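Local coordinates for protein putative prolyl-tRNA synthetase (Leishmania major, PDB 5XIL) that probably attaches L-proline to tRNA(Pro) at the expense of ATP, as a class II aminoacyl-tRNA synthetase, here represented by its catalytic, anticodon-binding and zinc-bearing C-terminal parts, at residues P117-W122 and H162-K167; K173-I178 and W258-G263; I294-G299 and N345-K350; V352-E357 and A389-L394. All coordinates share one frame; numbering follows the deposited sequence.

Contact 1: P117-W122 and H162-K167; sequences PYYAKW and HCAWAK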
loop_
_atom_site.group_PDB
_atom_site.type_symbol
_atom_site.label_atom_id
_atom_site.label_comp_id
_atom_site.label_asym_id
_atom_site.label_seq_id
_atom_site.Cartn_x
_atom_site.Cartn_y
_atom_site.Cartn_z
ATOM N N PRO A 117 -8.352 8.383 22.740
ATOM C CA PRO A 117 -9.215 7.645 23.698
ATOM C C PRO A 117 -8.941 6.159 23.639
ATOM O O PRO A 117 -8.991 5.486 24.671
ATOM C CB PRO A 117 -10.644 7.974 23.217
ATOM C CG PRO A 117 -10.517 9.331 22.578
ATOM C CD PRO A 117 -9.128 9.355 21.940
ATOM N N TYR A 118 -8.698 5.599 22.441
ATOM C CA TYR A 118 -8.357 4.213 22.366
ATOM C C TYR A 118 -7.016 3.907 22.978
ATOM O O TYR A 118 -6.858 2.831 23.589
ATOM C CB TYR A 118 -8.546 3.625 20.916
ATOM C CG TYR A 118 -10.011 3.544 20.610
ATOM C CD1 TYR A 118 -10.711 4.656 20.177
ATOM C CD2 TYR A 118 -10.724 2.376 20.878
ATOM C CE1 TYR A 118 -12.103 4.638 19.997
ATOM C CE2 TYR A 118 -12.110 2.317 20.669
ATOM C CZ TYR A 118 -12.807 3.465 20.229
ATOM O OH TYR A 118 -14.207 3.431 20.010
ATOM N N TYR A 119 -6.040 4.798 22.811
ATOM C CA TYR A 119 -4.753 4.622 23.430
ATOM C C TYR A 119 -4.960 4.486 24.960
ATOM O O TYR A 119 -4.329 3.684 25.622
ATOM C CB TYR A 119 -3.815 5.804 23.112
ATOM C CG TYR A 119 -3.103 5.653 21.765
ATOM C CD1 TYR A 119 -3.786 5.134 20.656
ATOM C CD2 TYR A 119 -1.763 6.005 21.597
ATOM C CE1 TYR A 119 -3.143 5.007 19.407
ATOM C CE2 TYR A 119 -1.110 5.881 20.335
ATOM C CZ TYR A 119 -1.821 5.364 19.274
ATOM O OH TYR A 119 -1.272 5.160 18.030
ATOM N N ALA A 120 -5.808 5.332 25.505
ATOM C CA ALA A 120 -6.117 5.280 26.955
ATOM C C ALA A 120 -6.675 3.904 27.311
ATOM O O ALA A 120 -6.242 3.309 28.265
ATOM C CB ALA A 120 -7.093 6.407 27.344
ATOM N N LYS A 121 -7.571 3.384 26.482
ATOM C CA LYS A 121 -8.185 2.096 26.692
ATOM C C LYS A 121 -7.186 0.930 26.570
ATOM O O LYS A 121 -7.099 0.065 27.440
ATOM C CB LYS A 121 -9.370 1.965 25.730
ATOM C CG LYS A 121 -10.147 0.713 25.978
ATOM C CD LYS A 121 -11.117 0.367 24.885
ATOM C CE LYS A 121 -11.592 -1.088 25.057
ATOM N NZ LYS A 121 -13.076 -1.145 24.930
ATOM N N TRP A 122 -6.345 0.966 25.549
ATOM C CA TRP A 122 -5.425 -0.099 25.292
ATOM C C TRP A 122 -4.280 -0.087 26.231
ATOM O O TRP A 122 -3.675 -1.096 26.439
ATOM C CB TRP A 122 -4.881 -0.014 23.857
ATOM C CG TRP A 122 -5.951 -0.203 22.820
ATOM C CD1 TRP A 122 -7.026 -1.022 22.912
ATOM C CD2 TRP A 122 -5.989 0.375 21.484
ATOM N NE1 TRP A 122 -7.776 -0.951 21.748
ATOM C CE2 TRP A 122 -7.142 -0.123 20.851
ATOM C CE3 TRP A 122 -5.174 1.300 20.789
ATOM C CZ2 TRP A 122 -7.497 0.236 19.519
ATOM C CZ3 TRP A 122 -5.537 1.669 19.479
ATOM C CH2 TRP A 122 -6.678 1.160 18.860
ATOM N N HIS A 162 1.513 7.431 15.109
ATOM C CA HIS A 162 1.288 7.923 16.509
ATOM C C HIS A 162 1.804 6.850 17.437
ATOM O O HIS A 162 1.341 5.673 17.401
ATOM C CB HIS A 162 -0.170 8.223 16.820
ATOM C CG HIS A 162 -0.819 9.204 15.901
ATOM N ND1 HIS A 162 -1.118 10.495 16.290
ATOM C CD2 HIS A 162 -1.237 9.095 14.617
ATOM C CE1 HIS A 162 -1.699 11.140 15.279
ATOM N NE2 HIS A 162 -1.751 10.319 14.245
ATOM N N CYS A 163 2.775 7.207 18.258
ATOM C CA CYS A 163 3.375 6.266 19.183
ATOM C C CYS A 163 3.332 6.804 20.627
ATOM O O CYS A 163 3.340 7.995 20.871
ATOM C CB CYS A 163 4.828 5.979 18.753
ATOM S SG CYS A 163 4.890 5.305 17.014
ATOM N N ALA A 164 3.360 5.861 21.575
ATOM C CA ALA A 164 3.366 6.143 23.008
ATOM C C ALA A 164 4.337 5.167 23.620
ATOM O O ALA A 164 4.222 3.940 23.392
ATOM C CB ALA A 164 1.985 5.890 23.576
ATOM N N TRP A 165 5.273 5.682 24.390
ATOM C CA TRP A 165 6.334 4.902 24.986
ATOM C C TRP A 165 6.310 5.111 26.532
ATOM O O TRP A 165 5.899 6.142 26.989
ATOM C CB TRP A 165 7.692 5.386 24.494
ATOM C CG TRP A 165 7.935 5.220 23.040
ATOM C CD1 TRP A 165 7.529 6.042 22.024
ATOM C CD2 TRP A 165 8.641 4.136 22.438
ATOM N NE1 TRP A 165 7.961 5.508 20.809
ATOM C CE2 TRP A 165 8.645 4.352 21.040
ATOM C CE3 TRP A 165 9.307 3.017 22.950
ATOM C CZ2 TRP A 165 9.315 3.481 20.141
ATOM C CZ3 TRP A 165 9.907 2.122 22.061
ATOM C CH2 TRP A 165 9.892 2.358 20.669
ATOM N N ALA A 166 6.904 4.183 27.258
ATOM C CA ALA A 166 7.129 4.299 28.716
ATOM C C ALA A 166 8.122 5.392 29.129
ATOM O O ALA A 166 7.839 6.116 30.088
ATOM C CB ALA A 166 7.533 2.920 29.312
ATOM N N LYS A 167 9.238 5.524 28.399
ATOM C CA LYS A 167 10.296 6.489 28.709
ATOM C C LYS A 167 10.460 7.587 27.662
ATOM O O LYS A 167 10.317 7.362 26.482
ATOM C CB LYS A 167 11.681 5.830 28.867
ATOM C CG LYS A 167 11.786 4.737 29.927
ATOM C CD LYS A 167 13.199 4.637 30.523
ATOM C CE LYS A 167 14.314 4.551 29.492
ATOM N NZ LYS A 167 14.321 3.245 28.776
#
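Tyr119 OH donates a hydrogen bond to the backbone carbonyl His162 O, 2.7 Å away, and this bond is the polar core of the contact. The carbonyl oxygen meets the rim of the phenol ring roughly in its plane, while the hydroxyl sits above the plane of the carbonyl, 50° out of it. The same hydroxyl passes 3.5 Å from His162 CB, and the two side chains cross at about a right angle. Beside the bond, the methyl CB of Ala164 comes obliquely to the ring, 4.2 Å from Tyr119 CD2. His162 and Ala164, two residues apart on the strand, both direct CB toward the helix, and the small methyl of Ala164 lets the wide ring lie close to the strand.

Further out, Tyr119 has CG anti to its carbonyl carbon (chi1 -84°), which carries the ring off the helix toward the strand. A tyrosine suits this buried place because its ring can pack on Val131 and Leu133 while its hydroxyl meets a peptide oxygen. The imidazole of His162 leads away from the contact: NE2 bonds Glu160, and ND1 bonds the hydroxyl of Tyr116, whose ring also meets that of Tyr119. On the helix, Trp122 and Lys121 turn to Glu28 of the second subunit. Helix 111-122 thus lies between the antiparallel strands of the class II synthetase core and the dimer partner.

Contact 2: K173-I178 and W258-G263; sequences KEVLEI and WQNSWG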
loop_
_atom_site.group_PDB
_atom_site.type_symbol
_atom_site.label_atom_id
_atom_site.label_comp_id
_atom_site.label_asym_id
_atom_site.label_seq_id
_atom_site.Cartn_x
_atom_site.Cartn_y
_atom_site.Cartn_z
ATOM N N LYS A 173 14.107 9.206 20.666
ATOM C CA LYS A 173 14.914 8.465 19.725
ATOM C C LYS A 173 14.093 8.115 18.466
ATOM O O LYS A 173 14.590 8.294 17.375
ATOM C CB LYS A 173 15.501 7.214 20.366
ATOM C CG LYS A 173 16.121 6.181 19.430
ATOM C CD LYS A 173 16.794 5.118 20.308
ATOM C CE LYS A 173 17.531 4.045 19.515
ATOM N NZ LYS A 173 16.525 3.383 18.639
ATOM N N GLU A 174 12.840 7.726 18.643
ATOM C CA GLU A 174 11.999 7.344 17.492
ATOM C C GLU A 174 11.664 8.560 16.623
ATOM O O GLU A 174 11.543 8.456 15.396
ATOM C CB GLU A 174 10.737 6.682 17.963
ATOM C CG GLU A 174 9.919 6.081 16.809
ATOM C CD GLU A 174 8.617 5.457 17.263
ATOM O OE1 GLU A 174 7.872 6.049 18.122
ATOM O OE2 GLU A 174 8.312 4.380 16.727
ATOM N N VAL A 175 11.426 9.686 17.290
ATOM C CA VAL A 175 11.177 10.956 16.603
ATOM C C VAL A 175 12.218 11.209 15.510
ATOM O O VAL A 175 11.880 11.523 14.366
ATOM C CB VAL A 175 11.152 12.122 17.600
ATOM C CG1 VAL A 175 11.301 13.438 16.863
ATOM C CG2 VAL A 175 9.831 12.139 18.366
ATOM N N LEU A 176 13.485 11.011 15.843
ATOM C CA LEU A 176 14.578 11.217 14.915
ATOM C C LEU A 176 14.780 10.060 13.948
ATOM O O LEU A 176 15.231 10.289 12.838
ATOM C CB LEU A 176 15.874 11.532 15.640
ATOM C CG LEU A 176 15.929 12.802 16.478
ATOM C CD1 LEU A 176 17.171 12.909 17.355
ATOM C CD2 LEU A 176 15.877 13.989 15.543
ATOM N N GLU A 177 14.456 8.850 14.341
ATOM C CA GLU A 177 14.477 7.728 13.421
ATOM C C GLU A 177 13.497 7.957 12.282
ATOM O O GLU A 177 13.829 7.699 11.100
ATOM C CB GLU A 177 14.209 6.392 14.092
ATOM C CG GLU A 177 15.430 5.898 14.899
ATOM C CD GLU A 177 15.075 4.760 15.862
ATOM O OE1 GLU A 177 13.922 4.602 16.310
ATOM O OE2 GLU A 177 15.987 4.010 16.213
ATOM N N ILE A 178 12.334 8.430 12.647
ATOM C CA ILE A 178 11.288 8.688 11.701
ATOM C C ILE A 178 11.689 9.851 10.794
ATOM O O ILE A 178 11.522 9.777 9.567
ATOM C CB ILE A 178 9.926 8.951 12.407
ATOM C CG1 ILE A 178 9.377 7.677 13.058
ATOM C CG2 ILE A 178 8.915 9.574 11.422
ATOM C CD1 ILE A 178 8.930 6.600 12.089
ATOM N N TRP A 258 5.056 8.886 27.011
ATOM C CA TRP A 258 5.626 9.848 26.119
ATOM C C TRP A 258 5.195 9.529 24.687
ATOM O O TRP A 258 5.433 8.425 24.177
ATOM C CB TRP A 258 7.114 9.803 26.289
ATOM C CG TRP A 258 7.529 10.146 27.711
ATOM C CD1 TRP A 258 7.540 9.280 28.808
ATOM C CD2 TRP A 258 7.865 11.444 28.227
ATOM N NE1 TRP A 258 7.882 9.999 29.951
ATOM C CE2 TRP A 258 8.104 11.304 29.621
ATOM C CE3 TRP A 258 8.070 12.689 27.637
ATOM C CZ2 TRP A 258 8.506 12.378 30.423
ATOM C CZ3 TRP A 258 8.430 13.744 28.423
ATOM C CH2 TRP A 258 8.607 13.592 29.815
ATOM N N GLN A 259 4.554 10.490 24.039
ATOM C CA GLN A 259 3.983 10.288 22.738
ATOM C C GLN A 259 4.690 11.109 21.639
ATOM O O GLN A 259 5.320 12.145 21.871
ATOM C CB GLN A 259 2.485 10.654 22.780
ATOM C CG GLN A 259 1.665 9.615 23.497
ATOM C CD GLN A 259 0.231 9.998 23.617
ATOM O OE1 GLN A 259 -0.223 10.511 24.655
ATOM N NE2 GLN A 259 -0.490 9.822 22.540
ATOM N N ASN A 260 4.601 10.578 20.441
ATOM C CA ASN A 260 5.022 11.286 19.252
ATOM C C ASN A 260 4.026 11.054 18.136
ATOM O O ASN A 260 3.139 10.190 18.215
ATOM C CB ASN A 260 6.441 10.885 18.843
ATOM C CG ASN A 260 6.568 9.402 18.392
ATOM O OD1 ASN A 260 5.741 8.867 17.670
ATOM N ND2 ASN A 260 7.636 8.765 18.823
ATOM N N SER A 261 4.126 11.907 17.125
ATOM C CA SER A 261 3.357 11.766 15.937
ATOM C C SER A 261 4.161 12.314 14.764
ATOM O O SER A 261 5.053 13.098 14.937
ATOM C CB SER A 261 1.952 12.367 16.016
ATOM O OG SER A 261 2.022 13.738 16.013
ATOM N N TRP A 262 3.816 11.859 13.577
ATOM C CA TRP A 262 4.656 12.121 12.437
ATOM C C TRP A 262 3.885 11.861 11.196
ATOM O O TRP A 262 3.101 10.936 11.187
ATOM C CB TRP A 262 5.945 11.284 12.543
ATOM C CG TRP A 262 5.820 9.919 13.217
ATOM C CD1 TRP A 262 5.912 9.658 14.571
ATOM C CD2 TRP A 262 5.599 8.653 12.613
ATOM N NE1 TRP A 262 5.717 8.356 14.828
ATOM C CE2 TRP A 262 5.578 7.693 13.662
ATOM C CE3 TRP A 262 5.526 8.201 11.287
ATOM C CZ2 TRP A 262 5.438 6.328 13.434
ATOM C CZ3 TRP A 262 5.356 6.857 11.068
ATOM C CH2 TRP A 262 5.323 5.931 12.143
ATOM N N GLY A 263 4.026 12.708 10.169
ATOM C CA GLY A 263 3.347 12.515 8.932
ATOM C C GLY A 263 4.166 12.979 7.714
ATOM O O GLY A 263 4.963 13.898 7.809
#
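Ile178 lies across one face of the Trp262 indole, and here the packing is tightest. Its CD1 stands 3.5 Å from the centroid of the six-membered ring of Trp262, almost on the ring normal, a clear CH-pi contact. The other branch, CG2, reaches Trp262 CG at 3.6 Å, so a branched aliphatic chain spreads over most of the indole. Trp262 holds CG between its backbone N and carbonyl carbon (chi1 33°), and this turns the ring broadside to the helix.

One turn back along the helix, the contact is polar. Asn260 ND2 donates to Glu174 OE1 at 2.8 Å, almost straight at 174°, with the oxygen in the amide plane but met on the anti side of the carboxylate. Glu174 OE1 also accepts from Trp165 NE1, and OE2 forms a salt bridge with Arg132, so both oxygens of this buried acid are engaged; Arg132 probably favours the carboxylate form of Glu174. The amide oxygen of Asn260, OD1, receives a weak bond from Trp262 NE1, 2.9 Å long, which links the polar and aromatic parts. Val175 CG2 fills in against Asn260 CB at 3.6 Å.

The opposite side of the helix is looser: exposed Lys173 turns away from the strand and forms a salt bridge with Glu177 through NZ and OE2. The two segments run nearly parallel, 10° apart, with their axes 9.0 Å from each other, as helix 168-189 packs on the antiparallel sheet of the class II catalytic core.

Contact 3: I294-G299 and N345-K350; sequences IIIPVG and NHWEVK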
loop_
_atom_site.group_PDB
_atom_site.type_symbol
_atom_site.label_atom_id
_atom_site.label_comp_id
_atom_site.label_asym_id
_atom_site.label_seq_id
_atom_site.Cartn_x
_atom_site.Cartn_y
_atom_site.Cartn_z
ATOM N N ILE A 294 12.245 4.839 -22.374
ATOM C CA ILE A 294 11.338 4.739 -23.467
ATOM C C ILE A 294 12.151 4.422 -24.740
ATOM O O ILE A 294 13.099 5.068 -25.029
ATOM C CB ILE A 294 10.493 5.986 -23.668
ATOM C CG1 ILE A 294 9.355 5.774 -24.689
ATOM C CG2 ILE A 294 11.305 7.194 -24.069
ATOM C CD1 ILE A 294 8.261 4.904 -24.184
ATOM N N ILE A 295 11.661 3.490 -25.510
ATOM C CA ILE A 295 12.326 3.047 -26.791
ATOM C C ILE A 295 11.481 3.542 -27.997
ATOM O O ILE A 295 10.319 3.195 -28.129
ATOM C CB ILE A 295 12.450 1.512 -26.805
ATOM C CG1 ILE A 295 13.188 1.001 -25.578
ATOM C CG2 ILE A 295 13.077 1.005 -28.124
ATOM C CD1 ILE A 295 12.940 -0.466 -25.308
ATOM N N ILE A 296 12.074 4.360 -28.862
ATOM C CA ILE A 296 11.369 4.920 -29.963
ATOM C C ILE A 296 12.143 4.588 -31.247
ATOM O O ILE A 296 13.317 4.929 -31.326
ATOM C CB ILE A 296 11.303 6.427 -29.819
ATOM C CG1 ILE A 296 10.659 6.792 -28.458
ATOM C CG2 ILE A 296 10.586 7.043 -31.006
ATOM C CD1 ILE A 296 10.664 8.263 -28.126
ATOM N N PRO A 297 11.472 3.938 -32.230
ATOM C CA PRO A 297 12.125 3.636 -33.494
ATOM C C PRO A 297 12.341 4.926 -34.319
ATOM O O PRO A 297 11.529 5.892 -34.292
ATOM C CB PRO A 297 11.168 2.604 -34.144
ATOM C CG PRO A 297 9.830 3.112 -33.711
ATOM C CD PRO A 297 10.056 3.524 -32.259
ATOM N N VAL A 298 13.472 4.996 -34.990
ATOM C CA VAL A 298 13.800 6.140 -35.833
ATOM C C VAL A 298 14.428 5.650 -37.167
ATOM O O VAL A 298 14.745 4.476 -37.319
ATOM C CB VAL A 298 14.803 7.090 -35.182
ATOM C CG1 VAL A 298 14.279 7.647 -33.840
ATOM C CG2 VAL A 298 16.140 6.372 -34.971
ATOM N N GLY A 299 14.566 6.577 -38.113
ATOM C CA GLY A 299 15.222 6.335 -39.409
ATOM C C GLY A 299 14.380 5.531 -40.364
ATOM O O GLY A 299 14.927 4.898 -41.245
ATOM N N ASN A 345 9.214 14.500 -27.903
ATOM C CA ASN A 345 8.729 15.644 -27.094
ATOM C C ASN A 345 7.795 15.204 -25.949
ATOM O O ASN A 345 7.938 15.676 -24.783
ATOM C CB ASN A 345 7.985 16.678 -27.953
ATOM C CG ASN A 345 7.344 17.779 -27.091
ATOM O OD1 ASN A 345 8.033 18.708 -26.581
ATOM N ND2 ASN A 345 6.071 17.658 -26.875
ATOM N N HIS A 346 6.844 14.340 -26.288
ATOM C CA HIS A 346 5.889 13.799 -25.382
ATOM C C HIS A 346 6.558 13.187 -24.149
ATOM O O HIS A 346 6.189 13.452 -23.019
ATOM C CB HIS A 346 5.042 12.742 -26.094
ATOM C CG HIS A 346 4.124 11.972 -25.192
ATOM N ND1 HIS A 346 2.914 12.467 -24.739
ATOM C CD2 HIS A 346 4.217 10.709 -24.696
ATOM C CE1 HIS A 346 2.335 11.566 -23.985
ATOM N NE2 HIS A 346 3.096 10.491 -23.952
ATOM N N TRP A 347 7.526 12.304 -24.372
ATOM C CA TRP A 347 8.284 11.674 -23.267
ATOM C C TRP A 347 9.275 12.610 -22.589
ATOM O O TRP A 347 9.581 12.421 -21.401
ATOM C CB TRP A 347 8.987 10.402 -23.776
ATOM C CG TRP A 347 7.927 9.343 -24.197
ATOM C CD1 TRP A 347 7.542 8.991 -25.486
ATOM C CD2 TRP A 347 7.045 8.622 -23.318
ATOM N NE1 TRP A 347 6.537 8.097 -25.433
ATOM C CE2 TRP A 347 6.204 7.836 -24.128
ATOM C CE3 TRP A 347 6.931 8.518 -21.937
ATOM C CZ2 TRP A 347 5.233 6.985 -23.601
ATOM C CZ3 TRP A 347 5.957 7.633 -21.397
ATOM C CH2 TRP A 347 5.131 6.895 -22.226
ATOM N N GLU A 348 9.789 13.596 -23.319
ATOM C CA GLU A 348 10.596 14.654 -22.728
ATOM C C GLU A 348 9.798 15.416 -21.704
ATOM O O GLU A 348 10.268 15.679 -20.592
ATOM C CB GLU A 348 11.080 15.637 -23.792
ATOM C CG GLU A 348 11.996 16.725 -23.255
ATOM C CD GLU A 348 12.774 17.393 -24.362
ATOM O OE1 GLU A 348 12.238 18.312 -25.014
ATOM O OE2 GLU A 348 13.909 16.957 -24.602
ATOM N N VAL A 349 8.591 15.790 -22.097
ATOM C CA VAL A 349 7.766 16.553 -21.201
ATOM C C VAL A 349 7.382 15.768 -19.927
ATOM O O VAL A 349 7.236 16.329 -18.823
ATOM C CB VAL A 349 6.524 17.059 -21.936
ATOM C CG1 VAL A 349 5.593 17.741 -20.936
ATOM C CG2 VAL A 349 6.962 18.052 -23.035
ATOM N N LYS A 350 7.215 14.444 -20.085
ATOM C CA LYS A 350 6.903 13.561 -18.962
ATOM C C LYS A 350 8.085 13.363 -18.106
ATOM O O LYS A 350 7.945 13.056 -16.929
ATOM C CB LYS A 350 6.352 12.215 -19.419
ATOM C CG LYS A 350 4.956 12.321 -20.006
ATOM C CD LYS A 350 4.465 11.042 -20.661
ATOM C CE LYS A 350 4.208 9.975 -19.624
ATOM N NZ LYS A 350 3.011 10.421 -18.831
#
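In the anticodon-binding domain, helix 340-350 packs against a mixed five-stranded sheet, and the contact joins its last turns to strand 293-297. Trp347 is the helix residue that does the touching. Its indole lies broadside to the strand, and Ile294 crosses it at about a right angle: Ile294 CG1 stands 3.6 Å from the centroid of the five-membered ring of Trp347, 5° off the ring normal, in a CH-pi contact. From there Ile294 CD1 carries on over Trp347 CE2, at 3.6 Å, and the benzo side of the indole. Ile294 achieves this with CG1 anti to its backbone N (chi1 -170°), while CG2 drops back toward the base of the indole, 4.0 Å from Trp347 CB.

Strand 293-297 is an inner strand of this sheet, with 330-332 and 354-358 parallel to it on either side. Because side chains alternate along an extended strand, Ile294 and Ile296 both face the helix; two residues on from Ile294, Ile296 CD1 reaches Trp347 CD1 at 4.2 Å from an oblique direction. Beta-branched isoleucines suit an extended backbone and give the flat indole a broad aliphatic bed.

The other face of the indole is met by the imidazole of the preceding residue: His346 CD2 stands 3.5 Å above the Trp347 ring plane, so that the ring is held between strand and helix neighbour. Although buried, the indole nitrogen has a partner, since Trp347 NE1 hydrogen-bonds to Asp333 just beyond strand 330-332, an interaction that helps to fix how the ring is turned. Phe344 extends the same apolar surface by packing on Ile296.

Contact 4: V352-E357 and A389-L394; sequences VPLRVE and AAVAAL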
loop_
_atom_site.group_PDB
_atom_site.type_symbol
_atom_site.label_atom_id
_atom_site.label_comp_id
_atom_site.label_asym_id
_atom_site.label_seq_id
_atom_site.Cartn_x
_atom_site.Cartn_y
_atom_site.Cartn_z
ATOM N N VAL A 352 10.769 11.127 -18.760
ATOM C CA VAL A 352 11.319 9.787 -18.758
ATOM C C VAL A 352 12.815 9.908 -18.663
ATOM O O VAL A 352 13.345 10.682 -19.379
ATOM C CB VAL A 352 11.053 8.995 -20.030
ATOM C CG1 VAL A 352 11.551 7.565 -19.795
ATOM C CG2 VAL A 352 9.597 9.005 -20.332
ATOM N N PRO A 353 13.454 9.253 -17.704
ATOM C CA PRO A 353 14.882 9.457 -17.510
ATOM C C PRO A 353 15.786 9.212 -18.771
ATOM O O PRO A 353 16.752 9.963 -18.992
ATOM C CB PRO A 353 15.190 8.447 -16.433
ATOM C CG PRO A 353 14.001 8.408 -15.559
ATOM C CD PRO A 353 12.862 8.622 -16.513
ATOM N N LEU A 354 15.478 8.160 -19.535
ATOM C CA LEU A 354 16.336 7.778 -20.677
ATOM C C LEU A 354 15.480 7.522 -21.870
ATOM O O LEU A 354 14.378 6.909 -21.773
ATOM C CB LEU A 354 17.120 6.522 -20.364
ATOM C CG LEU A 354 18.166 6.542 -19.260
ATOM C CD1 LEU A 354 18.770 5.194 -19.002
ATOM C CD2 LEU A 354 19.185 7.623 -19.530
ATOM N N ARG A 355 15.925 7.991 -23.028
ATOM C CA ARG A 355 15.282 7.675 -24.242
ATOM C C ARG A 355 16.294 6.909 -25.149
ATOM O O ARG A 355 17.420 7.346 -25.277
ATOM C CB ARG A 355 14.875 8.905 -24.981
ATOM C CG ARG A 355 14.428 8.595 -26.425
ATOM C CD ARG A 355 13.981 9.827 -27.178
ATOM N NE ARG A 355 15.044 10.747 -27.559
ATOM C CZ ARG A 355 15.072 12.034 -27.242
ATOM N NH1 ARG A 355 14.152 12.568 -26.426
ATOM N NH2 ARG A 355 16.073 12.797 -27.687
ATOM N N VAL A 356 15.852 5.794 -25.702
ATOM C CA VAL A 356 16.640 4.973 -26.637
ATOM C C VAL A 356 16.019 5.206 -27.996
ATOM O O VAL A 356 14.846 4.982 -28.170
ATOM C CB VAL A 356 16.623 3.455 -26.313
ATOM C CG1 VAL A 356 17.267 2.685 -27.500
ATOM C CG2 VAL A 356 17.326 3.107 -25.053
ATOM N N GLU A 357 16.822 5.685 -28.929
ATOM C CA GLU A 357 16.428 5.930 -30.289
ATOM C C GLU A 357 17.047 4.783 -31.102
ATOM O O GLU A 357 18.271 4.621 -31.069
ATOM C CB GLU A 357 16.995 7.280 -30.740
ATOM C CG GLU A 357 16.712 8.435 -29.791
ATOM C CD GLU A 357 17.467 9.735 -30.074
ATOM O OE1 GLU A 357 18.124 9.836 -31.151
ATOM O OE2 GLU A 357 17.402 10.673 -29.231
ATOM N N ALA A 389 22.265 -4.363 -17.354
ATOM C CA ALA A 389 23.044 -3.864 -16.256
ATOM C C ALA A 389 23.603 -2.510 -16.576
ATOM O O ALA A 389 23.737 -1.675 -15.676
ATOM C CB ALA A 389 24.186 -4.837 -15.844
ATOM N N ALA A 390 24.052 -2.304 -17.814
ATOM C CA ALA A 390 24.634 -1.041 -18.180
ATOM C C ALA A 390 23.586 0.098 -18.059
ATOM O O ALA A 390 23.900 1.175 -17.580
ATOM C CB ALA A 390 25.165 -1.067 -19.585
ATOM N N VAL A 391 22.374 -0.178 -18.522
ATOM C CA VAL A 391 21.298 0.810 -18.471
ATOM C C VAL A 391 20.901 1.031 -16.994
ATOM O O VAL A 391 20.645 2.154 -16.595
ATOM C CB VAL A 391 20.102 0.325 -19.292
ATOM C CG1 VAL A 391 18.868 1.231 -19.088
ATOM C CG2 VAL A 391 20.506 0.369 -20.763
ATOM N N ALA A 392 20.823 -0.034 -16.216
ATOM C CA ALA A 392 20.507 0.129 -14.804
ATOM C C ALA A 392 21.575 0.956 -14.142
ATOM O O ALA A 392 21.268 1.810 -13.250
ATOM C CB ALA A 392 20.361 -1.215 -14.128
ATOM N N ALA A 393 22.844 0.781 -14.530
ATOM C CA ALA A 393 23.872 1.631 -13.933
ATOM C C ALA A 393 23.759 3.076 -14.366
ATOM O O ALA A 393 24.004 3.999 -13.563
ATOM C CB ALA A 393 25.303 1.119 -14.133
ATOM N N LEU A 394 23.434 3.305 -15.625
ATOM C CA LEU A 394 23.218 4.644 -16.072
ATOM C C LEU A 394 22.032 5.337 -15.308
ATOM O O LEU A 394 22.128 6.544 -14.999
ATOM C CB LEU A 394 22.902 4.661 -17.526
ATOM C CG LEU A 394 22.657 5.991 -18.169
ATOM C CD1 LEU A 394 23.686 7.041 -17.787
ATOM C CD2 LEU A 394 22.639 5.735 -19.687
#
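Strand 354-358 packs against helix 387-412 with the two backbones closest at Leu354 and Val391, whose CA atoms are 8.8 Å apart, a spacing bridged entirely by side chains. Leu354 is the strand residue that reaches across. Its CD1 meets both Val391 CG1 and Leu394 CD2, each at 4.0 Å, and its CD2 meets Leu394 CD2 at 3.9 Å. With CG anti to its carbonyl carbon (chi1 -65°) and an extended second torsion, Leu354 brings this forked end between Val391 and Leu394, three residues apart on the helix. Leucine's long, branched end suits that span, whereas valine is short enough for the near point.

The side chains of Leu354 and Val391 lie alongside, pointing opposite ways; Val391 CB does not face the strand, and CG1 makes the reach. Leu394 does point its CB toward the strand, and the branched ends of the two leucines touch where the chains cross obliquely. Val293 of the adjoining strand touches both Leu354 and Val391.

The next strand residue serves the other face of the sheet, where Arg355 NE and NH2 both bond Glu357 OE2, side-on, each at 2.9 Å, and Glu357 OE1 pairs with Arg378.

No hydrogen bond joins the two segments: cohesion here rests on dispersion and the burial of Leu354 and Val391, with Leu394 at the partly exposed margin, while the charged pairs keep to the far face.

Overall arrangement
The four contacts follow one another along the chain and fall into two pairs on opposite sides of its centre. Contacts 1 and 2, with centres 13 Å apart, belong to the class II catalytic core: they use the neighbouring strands 156-165 and 253-265, joined by a probable backbone hydrogen bond from Trp165 N to Trp258 O, 2.8 Å long. Contacts 3 and 4, also 13 Å apart between centres, share the sheet of the anticodon-binding domain, where strands 293-297 and 354-358 pair and helices 340-350 and 387-412 pack. Between the pairs, centres lie 38 to 53 Å apart without touching; the two pairs thus report on separate domains, each with helices packed on its own strands.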